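Local coordinates for nucleoprotein (Schmallenberg virus, PDB 4JNG) that encapsidates the viral genomic RNA, shields it from nucleases and builds the helical nucleocapsid that serves as template for transcription and replication, at residues 18-24 with 149-153; 30-35 with 69-73; 43-47 with 96-101; 160-164 with 176-181. All coordinates share one frame. Residues are numbered along the deposited sequence.

Contact 1: residues 18-24 with 149-153; sequences FNPEVGY and EMFLD. With nucleotides of chain A.
The electron-poor CH edge of the Phe151 ring faces two oxygens. Pro20 O lies 3.7 Å from Phe151 CE1, and Glu21 OE2 lies 3.5 Å from Phe151 CD1. Glu21 OE1 forms a salt bridge with Arg102. Residues 18-19 are extended, and a helix starts at Pro20. Asn19 is its N-cap: Asn19 OD1 accepts from Glu21 N at 3.0 Å. Residues 149-150 belong to a 3-10 segment, and Phe151 has phi -133° and psi 62°. The CA atoms of Pro20 and Met150 are 6.1 Å apart. This joins the start of helix 20-31, in the N-terminal lobe, to the loop before helix 158-168, in the C-terminal lobe, as in two-lobed orthobunyavirus nucleoproteins that hold RNA between the lobes. Pro20 CB touches Met150 CB and Phe151 CE1, each at 3.8 Å. Met150 (m, t, m) makes a Met-aromatic contact with Phe18 (chi1 t): Met150 SD is 3.9 Å from Phe18 CE2, at the ring edge. Tyr24 (chi1 t) brings CB 3.9 Å from CZ of Phe151 (chi1 m). O2' of U22 of chain A donates to Phe18 O at 2.7 Å. RNA-binding Arg95 makes a cation-pi contact with the Phe18 ring.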
# COMPACT_ATOMS: atom_id res chain seq x y z
N PHE B 18 -13.19 8.23 30.73
CA PHE B 18 -13.97 7.07 30.30
C PHE B 18 -13.84 5.91 31.28
O PHE B 18 -12.75 5.37 31.49
CB PHE B 18 -13.56 6.67 28.88
CG PHE B 18 -14.27 5.46 28.37
CD1 PHE B 18 -15.65 5.47 28.19
CD2 PHE B 18 -13.58 4.30 28.07
CE1 PHE B 18 -16.32 4.35 27.73
CE2 PHE B 18 -14.24 3.17 27.60
CZ PHE B 18 -15.61 3.20 27.43
N ASN B 19 -14.96 5.53 31.89
CA ASN B 19 -15.04 4.36 32.75
C ASN B 19 -15.99 3.36 32.08
O ASN B 19 -17.20 3.57 32.08
CB ASN B 19 -15.55 4.76 34.14
CG ASN B 19 -15.84 3.56 35.03
OD1 ASN B 19 -15.76 2.40 34.62
ND2 ASN B 19 -16.22 3.85 36.27
N PRO B 20 -15.43 2.27 31.51
CA PRO B 20 -16.19 1.29 30.74
C PRO B 20 -17.40 0.71 31.48
O PRO B 20 -18.41 0.38 30.84
CB PRO B 20 -15.17 0.18 30.46
CG PRO B 20 -13.83 0.79 30.64
CD PRO B 20 -14.00 1.92 31.60
N GLU B 21 -17.29 0.59 32.80
CA GLU B 21 -18.38 0.07 33.64
C GLU B 21 -19.58 1.01 33.59
O GLU B 21 -20.72 0.54 33.50
CB GLU B 21 -17.91 -0.12 35.09
CG GLU B 21 -16.71 -1.05 35.26
CD GLU B 21 -17.00 -2.51 34.92
OE1 GLU B 21 -18.19 -2.89 34.87
OE2 GLU B 21 -16.04 -3.28 34.70
N VAL B 22 -19.34 2.31 33.64
CA VAL B 22 -20.42 3.30 33.53
C VAL B 22 -20.94 3.39 32.10
O VAL B 22 -22.15 3.53 31.89
CB VAL B 22 -19.99 4.69 34.04
CG1 VAL B 22 -21.03 5.75 33.71
CG2 VAL B 22 -19.75 4.64 35.54
N GLY B 23 -20.05 3.29 31.12
CA GLY B 23 -20.45 3.25 29.72
C GLY B 23 -21.35 2.05 29.43
O GLY B 23 -22.36 2.16 28.73
N TYR B 24 -20.97 0.90 29.98
CA TYR B 24 -21.72 -0.34 29.80
C TYR B 24 -23.15 -0.20 30.33
O TYR B 24 -24.11 -0.55 29.65
CB TYR B 24 -21.01 -1.47 30.52
CG TYR B 24 -21.80 -2.76 30.61
CD1 TYR B 24 -22.11 -3.48 29.46
CD2 TYR B 24 -22.21 -3.26 31.84
CE1 TYR B 24 -22.81 -4.66 29.53
CE2 TYR B 24 -22.91 -4.45 31.92
CZ TYR B 24 -23.22 -5.14 30.75
OH TYR B 24 -23.89 -6.31 30.79
N GLU B 149 -11.42 -6.41 26.41
CA GLU B 149 -10.31 -5.95 27.27
C GLU B 149 -10.69 -4.80 28.23
O GLU B 149 -9.99 -4.54 29.21
CB GLU B 149 -9.08 -5.59 26.43
CG GLU B 149 -9.12 -4.26 25.69
CD GLU B 149 -10.08 -4.21 24.52
OE1 GLU B 149 -10.50 -5.27 23.98
OE2 GLU B 149 -10.43 -3.08 24.13
N MET B 150 -11.81 -4.13 27.96
CA MET B 150 -12.39 -3.17 28.90
C MET B 150 -12.94 -3.83 30.18
O MET B 150 -13.26 -3.12 31.14
CB MET B 150 -13.56 -2.43 28.24
CG MET B 150 -13.23 -1.60 27.02
SD MET B 150 -14.67 -0.61 26.54
CE MET B 150 -15.69 -1.78 25.66
N PHE B 151 -13.09 -5.15 30.20
CA PHE B 151 -13.66 -5.86 31.34
C PHE B 151 -12.82 -7.07 31.72
O PHE B 151 -13.28 -8.21 31.67
CB PHE B 151 -15.10 -6.29 31.02
CG PHE B 151 -15.97 -5.18 30.51
CD1 PHE B 151 -16.35 -4.15 31.35
CD2 PHE B 151 -16.38 -5.15 29.19
CE1 PHE B 151 -17.13 -3.10 30.89
CE2 PHE B 151 -17.17 -4.11 28.72
CZ PHE B 151 -17.54 -3.09 29.57
N LEU B 152 -11.57 -6.83 32.11
CA LEU B 152 -10.70 -7.92 32.57
C LEU B 152 -11.32 -8.73 33.73
O LEU B 152 -11.17 -9.95 33.78
CB LEU B 152 -9.31 -7.37 32.94
CG LEU B 152 -8.17 -7.34 31.89
CD1 LEU B 152 -8.56 -7.71 30.46
CD2 LEU B 152 -7.48 -5.98 31.90
N ASP B 153 -12.04 -8.06 34.63
CA ASP B 153 -12.72 -8.74 35.75
C ASP B 153 -13.78 -9.75 35.28
O ASP B 153 -13.81 -10.89 35.75
CB ASP B 153 -13.36 -7.70 36.68
CG ASP B 153 -14.08 -8.33 37.87
OD1 ASP B 153 -15.12 -9.00 37.66
OD2 ASP B 153 -13.62 -8.14 39.02
P U A 22 -5.81 6.94 32.33
OP1 U A 22 -6.40 7.83 33.36
OP2 U A 22 -4.40 6.49 32.46
O5' U A 22 -6.75 5.67 32.21
C5' U A 22 -6.30 4.48 31.55
C4' U A 22 -7.48 3.60 31.20
O4' U A 22 -8.26 3.33 32.38
C3' U A 22 -8.45 4.18 30.17
O3' U A 22 -8.48 3.29 29.07
C2' U A 22 -9.78 4.29 30.91
O2' U A 22 -10.92 3.98 30.12
C1' U A 22 -9.61 3.27 32.03
N1 U A 22 -10.41 3.59 33.23
C2 U A 22 -11.25 2.61 33.72
O2 U A 22 -11.35 1.50 33.22
N3 U A 22 -11.97 2.97 34.83
C4 U A 22 -11.94 4.19 35.48
O4 U A 22 -12.65 4.36 36.47
C5 U A 22 -11.05 5.15 34.91
C6 U A 22 -10.33 4.82 33.83

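Contact 2: residues 30-35 with 69-73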
# COMPACT_ATOMS: atom_id res chain seq x y z
N LYS B 30 -29.87 2.34 27.53
CA LYS B 30 -30.44 2.77 26.25
C LYS B 30 -31.01 1.63 25.41
O LYS B 30 -32.05 1.81 24.79
CB LYS B 30 -29.40 3.51 25.41
CG LYS B 30 -29.96 4.25 24.20
CD LYS B 30 -28.96 5.30 23.70
CE LYS B 30 -29.58 6.23 22.66
NZ LYS B 30 -29.36 5.77 21.26
N TYR B 31 -30.31 0.50 25.34
CA TYR B 31 -30.64 -0.57 24.39
C TYR B 31 -31.03 -1.89 25.03
O TYR B 31 -31.45 -2.81 24.33
CB TYR B 31 -29.45 -0.84 23.46
CG TYR B 31 -29.06 0.34 22.61
CD1 TYR B 31 -29.78 0.66 21.47
CD2 TYR B 31 -27.94 1.13 22.93
CE1 TYR B 31 -29.43 1.74 20.69
CE2 TYR B 31 -27.58 2.20 22.14
CZ TYR B 31 -28.33 2.51 21.02
OH TYR B 31 -28.00 3.58 20.22
N GLY B 32 -30.88 -2.00 26.35
CA GLY B 32 -30.98 -3.28 27.04
C GLY B 32 -32.27 -4.04 26.80
O GLY B 32 -32.25 -5.26 26.63
N GLN B 33 -33.39 -3.33 26.77
CA GLN B 33 -34.69 -3.98 26.57
C GLN B 33 -34.83 -4.53 25.15
O GLN B 33 -35.71 -5.35 24.91
CB GLN B 33 -35.85 -3.02 26.86
CG GLN B 33 -35.90 -2.54 28.31
CD GLN B 33 -36.14 -3.67 29.28
OE1 GLN B 33 -35.19 -4.27 29.80
NE2 GLN B 33 -37.40 -3.98 29.53
N GLN B 34 -33.98 -4.08 24.23
CA GLN B 34 -34.06 -4.52 22.84
C GLN B 34 -33.11 -5.66 22.49
O GLN B 34 -33.17 -6.20 21.38
CB GLN B 34 -33.81 -3.36 21.89
CG GLN B 34 -34.72 -2.17 22.09
CD GLN B 34 -34.44 -1.03 21.13
OE1 GLN B 34 -34.21 0.10 21.55
NE2 GLN B 34 -34.43 -1.32 19.83
N LEU B 35 -32.22 -6.03 23.41
CA LEU B 35 -31.19 -7.02 23.08
C LEU B 35 -31.70 -8.45 23.20
O LEU B 35 -32.48 -8.77 24.09
CB LEU B 35 -29.97 -6.84 23.96
CG LEU B 35 -29.24 -5.52 23.78
CD1 LEU B 35 -28.21 -5.39 24.88
CD2 LEU B 35 -28.61 -5.43 22.40
N VAL B 69 -32.41 -4.13 15.43
CA VAL B 69 -32.19 -3.11 16.46
C VAL B 69 -31.22 -2.05 15.93
O VAL B 69 -30.13 -2.39 15.49
CB VAL B 69 -31.63 -3.73 17.76
CG1 VAL B 69 -31.39 -2.64 18.80
CG2 VAL B 69 -32.60 -4.77 18.30
N LYS B 70 -31.63 -0.78 16.01
CA LYS B 70 -30.86 0.36 15.49
C LYS B 70 -29.99 1.03 16.55
O LYS B 70 -30.50 1.49 17.57
CB LYS B 70 -31.78 1.43 14.89
CG LYS B 70 -30.99 2.57 14.25
CD LYS B 70 -31.86 3.77 13.90
CE LYS B 70 -32.15 3.84 12.41
NZ LYS B 70 -33.38 4.63 12.14
N PHE B 71 -28.69 1.15 16.27
CA PHE B 71 -27.72 1.74 17.18
C PHE B 71 -27.10 3.00 16.57
O PHE B 71 -26.73 2.99 15.40
CB PHE B 71 -26.59 0.76 17.45
CG PHE B 71 -27.03 -0.50 18.12
CD1 PHE B 71 -27.54 -1.55 17.38
CD2 PHE B 71 -26.91 -0.64 19.50
CE1 PHE B 71 -27.96 -2.72 17.99
CE2 PHE B 71 -27.33 -1.81 20.12
CZ PHE B 71 -27.85 -2.85 19.37
N THR B 72 -26.97 4.05 17.37
CA THR B 72 -26.23 5.24 16.95
C THR B 72 -24.76 5.04 17.31
O THR B 72 -24.42 4.91 18.49
CB THR B 72 -26.78 6.52 17.59
OG1 THR B 72 -28.09 6.76 17.07
CG2 THR B 72 -25.89 7.72 17.26
N VAL B 73 -23.92 5.02 16.29
CA VAL B 73 -22.51 4.69 16.43
C VAL B 73 -21.65 5.91 16.05
O VAL B 73 -21.90 6.57 15.05
CB VAL B 73 -22.17 3.49 15.51
CG1 VAL B 73 -20.72 3.05 15.68
CG2 VAL B 73 -23.12 2.31 15.78
O HOH W 1 -30.42 4.63 18.86
O HOH W 2 -32.98 1.16 19.16
O HOH W 3 -34.16 -0.19 16.70
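One direct hydrogen bond joins the segments. Thr72 N donates to Tyr31 OH at 3.1 Å, nearly in line. Tyr31 OH also accepts from Lys30 NZ at 2.8 Å, within its own segment. The side-chain oxygen of Thr72 turns to Asp63 on the neighbouring strand. Water 2 donates to Gln34 OE1 at 2.9 Å and to Lys70 O at 3.0 Å. Water 3 accepts from Lys70 N at 2.7 Å and, weakly, from Gln34 NE2 at 3.3 Å. The backbone of Lys70 thus reaches Gln34 through solvent on both its N and its O. The apolar contacts centre on Phe71. Phe71 CD2 sits over one face of the Tyr31 ring, 3.7 Å from Tyr31 CE1. The two ring planes are 34° apart, and the pair is oblique. Leu35 CD2 meets the edge of the Phe71 ring at CZ, 4.1 Å away. Phe27 and Met96 also touch Phe71 and continue the packing inward. The Val69 methyls make van der Waals contacts with polar atoms: Val69 CG2 with Gln34 O at 3.4 Å, Val69 CG1 with Gln34 NE2 at 3.5 Å. Here the end of helix 20-31 and the turn after it pack on strand 69-74, one arm of the antiparallel beta hairpin formed with strand 61-66.

Contact 3: residues 43-47 with 96-101; sequences FFLNQ and MSGYLA. With nucleotides of chain A.
Residues 43-45 are the last turn of a helix. Asn46 leaves helical angles (phi -110°, psi 19°), and a new helix begins at Gln47. Residues 96-101 are regular helix, with Leu100 N bonded to Met96 O at 2.9 Å. Phe44 and Ser97 are nearest, their CA atoms 7.5 Å apart. The CA-CB bond of Phe43 (chi1 t) points toward residues 96-101. Leu100 (m, t) sets CD1 over the Phe43 face in a CH-pi contact, 3.6 Å from Phe43 CG. Met96 (t, t, t) makes a Met-aromatic contact: Met96 SD lies oblique to the ring, 3.7 Å from Phe43 CE1. Helix 93-110 here meets the end of helix 37-45 in the buried core of the N-terminal lobe. Phe43 CE2 presses on Ser97 CA at 3.5 Å. Phe44 (chi1 m) turns its edge to Ser97 OG, 3.3 Å from Phe44 CE1. Ser97 OG is hydrogen-bonded to Pro146 O. Gln47 (t, t) brings NE2 3.2 Å from Ser97 CB. Leu45 CD2 touches C4 of U30 of chain A at 3.3 Å.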
# COMPACT_ATOMS: atom_id res chain seq x y z
N PHE B 43 -24.56 -8.91 15.01
CA PHE B 43 -23.45 -7.99 15.24
C PHE B 43 -22.11 -8.65 14.98
O PHE B 43 -21.33 -8.16 14.16
CB PHE B 43 -23.45 -7.39 16.65
CG PHE B 43 -22.29 -6.48 16.90
CD1 PHE B 43 -22.32 -5.17 16.46
CD2 PHE B 43 -21.14 -6.96 17.51
CE1 PHE B 43 -21.23 -4.34 16.66
CE2 PHE B 43 -20.05 -6.13 17.71
CZ PHE B 43 -20.10 -4.81 17.28
N PHE B 44 -21.84 -9.76 15.67
CA PHE B 44 -20.48 -10.34 15.66
C PHE B 44 -20.07 -11.00 14.35
O PHE B 44 -18.89 -11.14 14.09
CB PHE B 44 -20.28 -11.31 16.83
CG PHE B 44 -20.15 -10.62 18.15
CD1 PHE B 44 -19.00 -9.88 18.44
CD2 PHE B 44 -21.15 -10.71 19.11
CE1 PHE B 44 -18.87 -9.23 19.65
CE2 PHE B 44 -21.02 -10.06 20.33
CZ PHE B 44 -19.88 -9.31 20.59
N LEU B 45 -21.03 -11.41 13.52
CA LEU B 45 -20.67 -11.89 12.18
C LEU B 45 -20.50 -10.76 11.16
O LEU B 45 -19.81 -10.94 10.16
CB LEU B 45 -21.68 -12.92 11.69
CG LEU B 45 -21.65 -14.22 12.50
CD1 LEU B 45 -22.94 -15.00 12.31
CD2 LEU B 45 -20.44 -15.07 12.13
N ASN B 46 -21.10 -9.60 11.42
CA ASN B 46 -21.05 -8.47 10.49
C ASN B 46 -20.20 -7.30 10.98
O ASN B 46 -20.31 -6.18 10.48
CB ASN B 46 -22.47 -7.99 10.20
CG ASN B 46 -23.26 -8.99 9.39
OD1 ASN B 46 -23.92 -9.86 9.95
ND2 ASN B 46 -23.19 -8.87 8.08
N GLN B 47 -19.33 -7.58 11.95
CA GLN B 47 -18.60 -6.54 12.63
C GLN B 47 -17.45 -6.02 11.76
O GLN B 47 -17.20 -4.82 11.72
CB GLN B 47 -18.07 -7.03 13.98
CG GLN B 47 -17.29 -5.96 14.72
CD GLN B 47 -16.72 -6.43 16.04
OE1 GLN B 47 -16.65 -7.62 16.32
NE2 GLN B 47 -16.28 -5.48 16.86
N MET B 96 -19.09 -1.03 21.45
CA MET B 96 -20.34 -1.78 21.30
C MET B 96 -20.08 -3.28 21.39
O MET B 96 -20.78 -4.01 22.09
CB MET B 96 -20.93 -1.41 19.94
CG MET B 96 -22.28 -2.00 19.64
SD MET B 96 -22.85 -1.37 18.06
CE MET B 96 -24.29 -2.43 17.93
N SER B 97 -19.04 -3.73 20.69
CA SER B 97 -18.59 -5.11 20.72
C SER B 97 -18.25 -5.60 22.13
O SER B 97 -18.62 -6.71 22.51
CB SER B 97 -17.38 -5.28 19.82
OG SER B 97 -16.88 -6.60 19.86
N GLY B 98 -17.54 -4.77 22.89
CA GLY B 98 -17.21 -5.10 24.28
C GLY B 98 -18.45 -5.13 25.17
O GLY B 98 -18.64 -6.05 25.98
N TYR B 99 -19.31 -4.12 25.03
CA TYR B 99 -20.54 -4.09 25.82
C TYR B 99 -21.40 -5.33 25.54
O TYR B 99 -21.82 -5.99 26.48
CB TYR B 99 -21.35 -2.82 25.57
CG TYR B 99 -20.67 -1.53 25.98
CD1 TYR B 99 -19.59 -1.50 26.88
CD2 TYR B 99 -21.12 -0.31 25.48
CE1 TYR B 99 -19.00 -0.31 27.25
CE2 TYR B 99 -20.52 0.89 25.85
CZ TYR B 99 -19.47 0.88 26.73
OH TYR B 99 -18.90 2.08 27.09
N LEU B 100 -21.59 -5.68 24.27
CA LEU B 100 -22.43 -6.83 23.88
C LEU B 100 -21.87 -8.15 24.38
O LEU B 100 -22.61 -9.00 24.85
CB LEU B 100 -22.66 -6.89 22.36
CG LEU B 100 -23.65 -5.90 21.74
CD1 LEU B 100 -23.55 -5.97 20.22
CD2 LEU B 100 -25.09 -6.15 22.17
N ALA B 101 -20.55 -8.32 24.27
CA ALA B 101 -19.87 -9.49 24.84
C ALA B 101 -20.12 -9.58 26.35
O ALA B 101 -20.42 -10.65 26.87
CB ALA B 101 -18.38 -9.44 24.56
P U A 30 -13.79 -16.27 8.86
OP1 U A 30 -12.50 -16.46 8.15
OP2 U A 30 -15.01 -15.90 8.10
O5' U A 30 -14.08 -17.60 9.69
C5' U A 30 -14.59 -17.50 11.02
C4' U A 30 -15.13 -18.82 11.54
O4' U A 30 -16.30 -18.54 12.35
C3' U A 30 -15.58 -19.85 10.50
O3' U A 30 -14.52 -20.75 10.16
C2' U A 30 -16.68 -20.59 11.26
O2' U A 30 -16.18 -21.57 12.15
C1' U A 30 -17.34 -19.45 12.03
N1 U A 30 -18.38 -18.75 11.27
C2 U A 30 -19.66 -19.24 11.33
O2 U A 30 -19.97 -20.22 12.00
N3 U A 30 -20.59 -18.54 10.60
C4 U A 30 -20.37 -17.43 9.81
O4 U A 30 -21.31 -16.92 9.21
C5 U A 30 -19.01 -16.99 9.79
C6 U A 30 -18.08 -17.64 10.50

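Contact 4: residues 160-164 with 176-181; sequences LVIEM and FMKKVL. With nucleotides of chain A.
Glu163 has off-rotamer chi1 (-139°) and chi2 (133°), and this side chain spans the gap between two nearly antiparallel helices. Glu163 CG packs on Met177 CG at 3.8 Å, and Glu163 OE2 lies 3.5 Å from CG1 of Val180 (p). Glu163 OE1 forms a salt bridge with RNA-binding Arg166. Helix 160-164 is regular; helix 177-181 is weakly bonded. Their axes approach to 10.1 Å at 150°. Leu160 pairs with Val180 (CA atoms 6.2 Å apart) and Glu163 with Met177 (6.5 Å). Met177 (m, t, p) brings CE 3.6 Å from CG of Met164 (m, t, t) and 4.0 Å from CD1 of Leu160 (t, p). Leu160 CD1 also meets Val180 CG2 at 3.9 Å and CD2 of Leu181 (m, t) at 4.0 Å. Phe176 has positive phi (71°) and chi1 m; its CA-CB bond points toward helix 160-164, but its ring leads away. U27 O2 lies over one ring face and U26 N3 over the opposite face, both of chain A, with Phe176 CE1 3.4 Å from U26 N3. RNA-binding Lys178 and Lys179 also lead away: Lys179 NZ donates to OP2 of U24 of chain A at 2.8 Å, Lys178 NZ weakly to its O4 at 3.0 Å. Helix 177-181 thus binds RNA on one side and rests on helix 158-168 with the other; helix 158-168 in turn packs on helix 198-209.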
# COMPACT_ATOMS: atom_id res chain seq x y z
N LEU B 160 -6.46 -9.99 28.06
CA LEU B 160 -5.07 -9.62 28.32
C LEU B 160 -4.09 -10.66 27.83
O LEU B 160 -3.16 -10.34 27.10
CB LEU B 160 -4.84 -9.39 29.82
CG LEU B 160 -3.38 -9.22 30.24
CD1 LEU B 160 -2.71 -8.05 29.55
CD2 LEU B 160 -3.29 -9.08 31.75
N VAL B 161 -4.30 -11.91 28.23
CA VAL B 161 -3.37 -12.99 27.90
C VAL B 161 -3.55 -13.46 26.45
O VAL B 161 -2.57 -13.85 25.81
CB VAL B 161 -3.44 -14.18 28.89
CG1 VAL B 161 -3.21 -13.69 30.31
CG2 VAL B 161 -4.76 -14.94 28.78
N ILE B 162 -4.77 -13.39 25.93
CA ILE B 162 -5.02 -13.64 24.50
C ILE B 162 -4.17 -12.71 23.62
O ILE B 162 -3.73 -13.10 22.54
CB ILE B 162 -6.51 -13.46 24.13
CG1 ILE B 162 -7.34 -14.65 24.65
CG2 ILE B 162 -6.69 -13.35 22.62
CD1 ILE B 162 -8.84 -14.44 24.61
N GLU B 163 -3.97 -11.49 24.09
CA GLU B 163 -3.18 -10.51 23.34
C GLU B 163 -1.69 -10.79 23.49
O GLU B 163 -0.94 -10.68 22.52
CB GLU B 163 -3.52 -9.09 23.79
CG GLU B 163 -3.62 -8.11 22.64
CD GLU B 163 -4.86 -7.23 22.74
OE1 GLU B 163 -5.89 -7.60 22.13
OE2 GLU B 163 -4.80 -6.20 23.43
N MET B 164 -1.27 -11.14 24.70
CA MET B 164 0.12 -11.56 24.93
C MET B 164 0.47 -12.68 23.96
O MET B 164 1.43 -12.57 23.21
CB MET B 164 0.33 -12.02 26.38
CG MET B 164 0.56 -10.89 27.37
SD MET B 164 0.76 -11.45 29.07
CE MET B 164 1.09 -9.91 29.91
N PHE B 176 -1.11 -2.41 19.92
CA PHE B 176 -2.38 -3.13 20.11
C PHE B 176 -2.54 -3.55 21.58
O PHE B 176 -3.66 -3.51 22.13
CB PHE B 176 -2.50 -4.36 19.19
CG PHE B 176 -2.65 -4.03 17.73
CD1 PHE B 176 -3.89 -3.66 17.22
CD2 PHE B 176 -1.56 -4.09 16.87
CE1 PHE B 176 -4.03 -3.35 15.87
CE2 PHE B 176 -1.71 -3.79 15.52
CZ PHE B 176 -2.94 -3.41 15.02
N MET B 177 -1.44 -3.96 22.22
CA MET B 177 -1.42 -4.25 23.65
C MET B 177 -1.42 -2.97 24.47
O MET B 177 -1.67 -3.00 25.68
CB MET B 177 -0.20 -5.10 24.02
CG MET B 177 -0.35 -6.58 23.73
SD MET B 177 0.67 -7.58 24.84
CE MET B 177 -0.28 -7.50 26.36
N LYS B 178 -1.14 -1.85 23.82
CA LYS B 178 -1.17 -0.55 24.46
C LYS B 178 -2.41 -0.37 25.32
O LYS B 178 -2.30 -0.01 26.50
CB LYS B 178 -1.11 0.53 23.39
CG LYS B 178 -1.06 1.95 23.93
CD LYS B 178 -1.02 2.94 22.79
CE LYS B 178 -2.38 3.09 22.11
NZ LYS B 178 -2.27 3.77 20.79
N LYS B 179 -3.59 -0.62 24.74
CA LYS B 179 -4.84 -0.36 25.44
C LYS B 179 -5.03 -1.25 26.66
O LYS B 179 -5.31 -0.75 27.76
CB LYS B 179 -6.05 -0.54 24.51
CG LYS B 179 -7.32 0.03 25.13
CD LYS B 179 -8.53 -0.08 24.22
CE LYS B 179 -9.83 0.12 25.00
NZ LYS B 179 -9.95 1.45 25.66
N VAL B 180 -4.88 -2.55 26.47
CA VAL B 180 -5.17 -3.51 27.53
C VAL B 180 -4.26 -3.29 28.74
O VAL B 180 -4.70 -3.39 29.89
CB VAL B 180 -5.10 -4.98 27.03
CG1 VAL B 180 -3.68 -5.39 26.65
CG2 VAL B 180 -5.67 -5.92 28.08
N LEU B 181 -3.01 -2.92 28.49
CA LEU B 181 -2.05 -2.75 29.56
C LEU B 181 -2.37 -1.58 30.49
O LEU B 181 -1.86 -1.54 31.61
CB LEU B 181 -0.63 -2.68 29.00
CG LEU B 181 -0.25 -4.03 28.37
CD1 LEU B 181 0.99 -3.92 27.51
CD2 LEU B 181 -0.08 -5.10 29.44
P U A 27 -6.61 -2.95 9.94
OP1 U A 27 -7.05 -2.97 8.52
OP2 U A 27 -7.63 -2.93 11.02
O5' U A 27 -5.65 -4.22 10.14
C5' U A 27 -4.46 -4.16 10.96
C4' U A 27 -3.95 -5.53 11.35
O4' U A 27 -3.50 -5.48 12.74
C3' U A 27 -4.93 -6.71 11.27
O3' U A 27 -4.74 -7.47 10.07
C2' U A 27 -4.54 -7.56 12.48
O2' U A 27 -3.45 -8.43 12.24
C1' U A 27 -4.14 -6.49 13.49
N1 U A 27 -5.27 -5.89 14.22
C2 U A 27 -5.48 -6.29 15.53
O2 U A 27 -4.79 -7.12 16.09
N3 U A 27 -6.55 -5.69 16.15
C4 U A 27 -7.40 -4.75 15.62
O4 U A 27 -8.31 -4.30 16.31
C5 U A 27 -7.12 -4.39 14.27
C6 U A 27 -6.09 -4.95 13.63
P U A 26 -9.62 1.00 12.63
OP1 U A 26 -10.39 0.85 11.37
OP2 U A 26 -10.01 0.21 13.82
O5' U A 26 -8.07 0.70 12.35
C5' U A 26 -7.47 0.92 11.05
C4' U A 26 -6.00 0.56 11.08
O4' U A 26 -5.34 1.26 12.16
C3' U A 26 -5.67 -0.91 11.33
O3' U A 26 -5.64 -1.68 10.13
C2' U A 26 -4.26 -0.84 11.90
O2' U A 26 -3.24 -0.87 10.93
C1' U A 26 -4.27 0.48 12.66
N1 U A 26 -4.45 0.32 14.11
C2 U A 26 -3.31 0.20 14.89
O2 U A 26 -2.18 0.25 14.42
N3 U A 26 -3.54 0.04 16.23
C4 U A 26 -4.76 -0.03 16.87
O4 U A 26 -4.80 -0.18 18.09
C5 U A 26 -5.89 0.08 15.99
C6 U A 26 -5.70 0.24 14.68
P U A 24 -11.64 4.08 23.21
OP1 U A 24 -13.00 3.44 23.15
OP2 U A 24 -10.47 3.24 23.55
O5' U A 24 -11.34 4.76 21.81
C5' U A 24 -12.17 5.80 21.28
C4' U A 24 -11.52 6.40 20.06
O4' U A 24 -10.39 7.23 20.46
C3' U A 24 -10.93 5.41 19.07
O3' U A 24 -11.91 4.88 18.20
C2' U A 24 -9.91 6.28 18.34
O2' U A 24 -10.45 7.17 17.38
C1' U A 24 -9.35 7.11 19.50
N1 U A 24 -8.17 6.52 20.14
C2 U A 24 -6.95 6.68 19.52
O2 U A 24 -6.83 7.28 18.46
N3 U A 24 -5.89 6.12 20.17
C4 U A 24 -5.91 5.42 21.36
O4 U A 24 -4.86 4.98 21.82
C5 U A 24 -7.21 5.29 21.95
C6 U A 24 -8.27 5.83 21.33

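Overall arrangement
From the N terminus, contact 1 opens first at residues 18-24 and closes last of the three early contacts, at 149-153. It spans 124 residues, and contacts 2 and 3 both fall within that span. These two cross: 30-35, 43-47, 69-73 and 96-101 alternate between them. The crossing ties helices 20-31 and 37-45, strand 69-74 and helix 93-110 together in the N-terminal lobe, where Phe71 meets Met96 and Leu35 meets Leu100. Tyr99 joins contact 3 to Phe18 and Tyr24 of contact 1. Contact 4 follows in series, closing a short loop of 11 residues in the C-terminal lobe. Glu149 and Leu152 of contact 1 pack against it.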